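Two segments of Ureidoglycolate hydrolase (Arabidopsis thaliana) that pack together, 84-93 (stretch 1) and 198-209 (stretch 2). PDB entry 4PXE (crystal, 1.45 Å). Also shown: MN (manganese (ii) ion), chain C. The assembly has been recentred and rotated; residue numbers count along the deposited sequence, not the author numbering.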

# COMPACT_ATOMS: atom_id res chain seq x y z
N LEU A 84 -12.48 -3.40 49.11
CA LEU A 84 -11.09 -2.98 48.96
C LEU A 84 -10.75 -2.89 47.49
O LEU A 84 -11.29 -3.64 46.68
CB LEU A 84 -10.16 -3.98 49.63
CG LEU A 84 -10.25 -4.10 51.16
CD1 LEU A 84 -9.31 -5.19 51.64
CD2 LEU A 84 -9.90 -2.77 51.81
N PRO A 85 -9.85 -1.96 47.13
CA PRO A 85 -9.32 -1.95 45.76
C PRO A 85 -8.78 -3.34 45.40
O PRO A 85 -8.04 -3.94 46.18
CB PRO A 85 -8.18 -0.93 45.85
CG PRO A 85 -8.63 0.03 46.93
CD PRO A 85 -9.35 -0.83 47.94
N ALA A 86 -9.17 -3.83 44.23
CA ALA A 86 -8.85 -5.20 43.81
C ALA A 86 -7.43 -5.31 43.27
O ALA A 86 -6.79 -4.31 42.97
CB ALA A 86 -9.83 -5.67 42.75
N VAL A 87 -6.94 -6.54 43.18
CA VAL A 87 -5.69 -6.81 42.46
C VAL A 87 -6.05 -7.16 41.03
O VAL A 87 -6.82 -8.10 40.80
CB VAL A 87 -4.91 -7.97 43.09
CG1 VAL A 87 -3.53 -8.10 42.46
CG2 VAL A 87 -4.81 -7.78 44.61
N ALA A 88 -5.51 -6.40 40.08
CA ALA A 88 -5.86 -6.56 38.68
C ALA A 88 -4.72 -7.19 37.88
O ALA A 88 -3.55 -7.03 38.21
CB ALA A 88 -6.25 -5.22 38.06
N THR A 89 -5.09 -7.91 36.82
CA THR A 89 -4.09 -8.44 35.90
C THR A 89 -4.72 -8.55 34.53
O THR A 89 -5.92 -8.75 34.41
CB THR A 89 -3.57 -9.83 36.35
OG1 THR A 89 -2.50 -10.26 35.48
CG2 THR A 89 -4.69 -10.88 36.32
N GLY A 90 -3.91 -8.43 33.48
CA GLY A 90 -4.47 -8.62 32.15
C GLY A 90 -3.55 -8.19 31.04
O GLY A 90 -2.42 -7.78 31.28
N SER A 91 -4.06 -8.28 29.82
CA SER A 91 -3.28 -7.99 28.62
C SER A 91 -4.24 -7.85 27.44
O SER A 91 -5.45 -7.64 27.63
CB SER A 91 -2.25 -9.11 28.38
OG SER A 91 -1.19 -8.69 27.52
N HIS A 92 -3.71 -7.97 26.23
CA HIS A 92 -4.51 -7.74 25.02
C HIS A 92 -4.57 -9.01 24.16
O HIS A 92 -3.75 -9.92 24.33
CB HIS A 92 -3.88 -6.62 24.19
CG HIS A 92 -2.51 -6.95 23.70
ND1 HIS A 92 -2.26 -7.37 22.40
CD2 HIS A 92 -1.31 -6.96 24.33
CE1 HIS A 92 -0.98 -7.63 22.27
NE2 HIS A 92 -0.38 -7.38 23.42
N ILE A 93 -5.53 -9.07 23.24
CA ILE A 93 -5.54 -10.17 22.28
C ILE A 93 -5.51 -9.70 20.83
O ILE A 93 -5.50 -10.53 19.92
CB ILE A 93 -6.74 -11.12 22.48
CG1 ILE A 93 -8.07 -10.38 22.26
CG2 ILE A 93 -6.68 -11.78 23.86
CD1 ILE A 93 -9.30 -11.23 22.57
N LYS A 198 -7.92 7.06 40.28
CA LYS A 198 -6.58 6.70 40.74
C LYS A 198 -6.68 5.90 42.04
O LYS A 198 -7.43 6.27 42.94
CB LYS A 198 -5.75 7.96 40.94
CG LYS A 198 -4.31 7.69 41.33
CD LYS A 198 -3.46 8.92 41.08
CE LYS A 198 -2.00 8.63 41.40
NZ LYS A 198 -1.51 7.46 40.63
N GLY A 199 -5.95 4.79 42.12
CA GLY A 199 -5.98 3.94 43.29
C GLY A 199 -7.16 2.99 43.36
O GLY A 199 -7.39 2.36 44.39
N SER A 200 -7.93 2.88 42.28
CA SER A 200 -9.08 1.98 42.29
C SER A 200 -8.65 0.51 42.23
O SER A 200 -9.44 -0.39 42.52
CB SER A 200 -10.05 2.31 41.15
OG SER A 200 -9.40 2.22 39.91
N TYR A 201 -7.40 0.28 41.86
CA TYR A 201 -6.80 -1.04 41.99
C TYR A 201 -5.63 -0.98 42.98
O TYR A 201 -4.87 -0.02 42.97
CB TYR A 201 -6.28 -1.54 40.64
CG TYR A 201 -7.35 -2.00 39.69
CD1 TYR A 201 -8.31 -2.92 40.08
CD2 TYR A 201 -7.39 -1.52 38.38
CE1 TYR A 201 -9.29 -3.36 39.20
CE2 TYR A 201 -8.38 -1.94 37.49
CZ TYR A 201 -9.32 -2.86 37.90
OH TYR A 201 -10.29 -3.29 37.02
N PHE A 202 -5.49 -2.02 43.80
CA PHE A 202 -4.37 -2.15 44.72
C PHE A 202 -3.04 -2.30 43.97
O PHE A 202 -2.03 -1.70 44.34
CB PHE A 202 -4.60 -3.35 45.65
CG PHE A 202 -3.57 -3.53 46.73
CD1 PHE A 202 -3.44 -2.59 47.75
CD2 PHE A 202 -2.76 -4.65 46.75
CE1 PHE A 202 -2.50 -2.77 48.76
CE2 PHE A 202 -1.82 -4.83 47.76
CZ PHE A 202 -1.69 -3.89 48.77
N ALA A 203 -3.06 -3.09 42.90
CA ALA A 203 -1.90 -3.26 42.03
C ALA A 203 -2.41 -3.79 40.71
O ALA A 203 -3.52 -4.32 40.64
CB ALA A 203 -0.90 -4.23 42.64
N PHE A 204 -1.58 -3.64 39.67
CA PHE A 204 -1.83 -4.23 38.35
C PHE A 204 -0.62 -5.03 37.90
O PHE A 204 0.50 -4.52 37.89
CB PHE A 204 -2.15 -3.16 37.30
CG PHE A 204 -2.26 -3.73 35.91
CD1 PHE A 204 -3.43 -4.35 35.51
CD2 PHE A 204 -1.19 -3.70 35.04
CE1 PHE A 204 -3.54 -4.92 34.26
CE2 PHE A 204 -1.29 -4.27 33.79
CZ PHE A 204 -2.46 -4.88 33.40
N LEU A 205 -0.85 -6.28 37.49
CA LEU A 205 0.23 -7.16 37.01
C LEU A 205 -0.04 -7.59 35.59
O LEU A 205 -1.17 -7.91 35.25
CB LEU A 205 0.27 -8.43 37.86
CG LEU A 205 0.12 -8.30 39.37
CD1 LEU A 205 0.15 -9.69 39.99
CD2 LEU A 205 1.24 -7.43 39.92
N GLU A 206 0.99 -7.64 34.75
CA GLU A 206 0.84 -8.19 33.41
C GLU A 206 1.86 -9.28 33.13
O GLU A 206 3.07 -9.06 33.25
CB GLU A 206 0.98 -7.07 32.36
CG GLU A 206 0.75 -7.55 30.92
CD GLU A 206 0.57 -6.41 29.92
OE1 GLU A 206 0.78 -5.22 30.27
OE2 GLU A 206 0.20 -6.72 28.77
N LEU A 207 1.38 -10.46 32.78
CA LEU A 207 2.23 -11.57 32.34
C LEU A 207 2.41 -11.43 30.83
O LEU A 207 1.43 -11.21 30.11
CB LEU A 207 1.53 -12.89 32.67
CG LEU A 207 2.13 -14.17 32.06
CD1 LEU A 207 3.55 -14.43 32.56
CD2 LEU A 207 1.22 -15.35 32.35
N HIS A 208 3.65 -11.53 30.33
CA HIS A 208 3.90 -11.29 28.90
C HIS A 208 5.16 -12.02 28.45
O HIS A 208 6.12 -12.16 29.23
CB HIS A 208 4.03 -9.77 28.62
CG HIS A 208 3.72 -9.38 27.20
ND1 HIS A 208 4.56 -9.65 26.14
CD2 HIS A 208 2.65 -8.74 26.67
CE1 HIS A 208 4.02 -9.20 25.02
NE2 HIS A 208 2.86 -8.64 25.32
N ILE A 209 5.18 -12.49 27.21
CA ILE A 209 6.44 -12.99 26.67
C ILE A 209 7.49 -11.88 26.65
O ILE A 209 7.16 -10.70 26.46
CB ILE A 209 6.28 -13.63 25.28
CG1 ILE A 209 5.78 -12.60 24.25
CG2 ILE A 209 5.32 -14.81 25.35
CD1 ILE A 209 5.90 -13.07 22.78
MN MN C . 1.89 -7.23 23.74
O HOH W 1 -10.99 -2.49 42.46
O HOH W 2 -1.56 -11.01 32.81
O HOH W 3 0.64 -11.05 27.52
O HOH W 4 1.62 -5.74 25.39
O HOH W 5 1.82 -5.84 22.01
O HOH W 6 4.09 -6.09 23.75

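Two stretches from distant parts of one chain run side by side, their strands pointing the same way with axes diverging by 27°, and together the stretches bury 706 Å² of surface. The backbone ladder is firmest at its centre. Ala-88 N donates to Ala-203 O (2.9 Å, nearly straight), and Ala-88 O accepts from Leu-205 N (2.9 Å), so one residue bonds to the two neighbours of Phe-204, as parallel pairing requires. Nearer the start, where the second stretch turns a corner at Phe-202, Phe-202 N still reaches Ala-86 O at 2.8 Å. Beside that bond a water bridges the stretches, accepting from Ala-86 N (2.9 Å) and donating to Ser-200 O (2.6 Å), which themselves lie 3.9 Å apart.

The small side chain of Ala-88 suits its crowded position. Ala-88 CB sits 3.5 Å from the centroid of the Tyr-201 ring and almost on the ring normal, a CH-pi contact over the face. Tyr-201, with chi1 m at -75°, presents that face while its OH finds a hydrogen bond elsewhere in the structure. On the same side of the sheet Phe-204 adopts chi1 t, bringing the end of its ring nearer to the first strand: Phe-204 CD1 is 3.9 Å from Ala-88 CB, and Phe-204 CZ is 3.6 Å from Gly-90 O. That carbonyl is buried without a polar partner. Gly-90 itself is explained by its backbone, since at phi 168° and psi -177° a CB would be jammed against the preceding carbonyl oxygen.

At the corner, Phe-202 starts with its CB toward the first stretch, 4.3 Å from Pro-85 CB, but chi1 t leads the ring away. Phe-202 CD2 still lies 4.3 Å from Val-87 CG2.

On the opposite face from Ala-88, Thr-89 uses its t rotamer (chi1 -174°) to hold OG1 2.7 Å from Leu-205 O, to which it donates. The hydroxyl thus reinforces a place where the backbone bond is weak, for Gly-90 N reaches the same Leu-205 O at 3.3 Å. Thr-89 OG1 also accepts from a water (2.9 Å) that in turn accepts from Leu-207 N (3.0 Å), carrying the link one step further along the strand. Threonine suits this site because its hydroxyl can donate and accept at once.

Ser-91 works similarly. With chi1 t, Ser-91 OG donates to Glu-206 OE2 at 2.7 Å and accepts from a third bridging water at 3.0 Å, which also donates to Leu-207 O at 2.7 Å. Glu-206 reaches this hydroxyl by extending its chain, chi1 and chi2 both t, and its OE1 is satisfied elsewhere in the structure.

The stretches are finally joined through manganese. His-92 (chi1 p) and His-208 (chi1 t) begin sideways, yet their ends converge until His-92 NE2 and His-208 NE2 are 4.0 Å apart, each 2.3 Å from MN. A hydrogen bond from His-208 ND1 to Ile-209 O (2.8 Å) steadies its ring and leaves NE2 free for the metal.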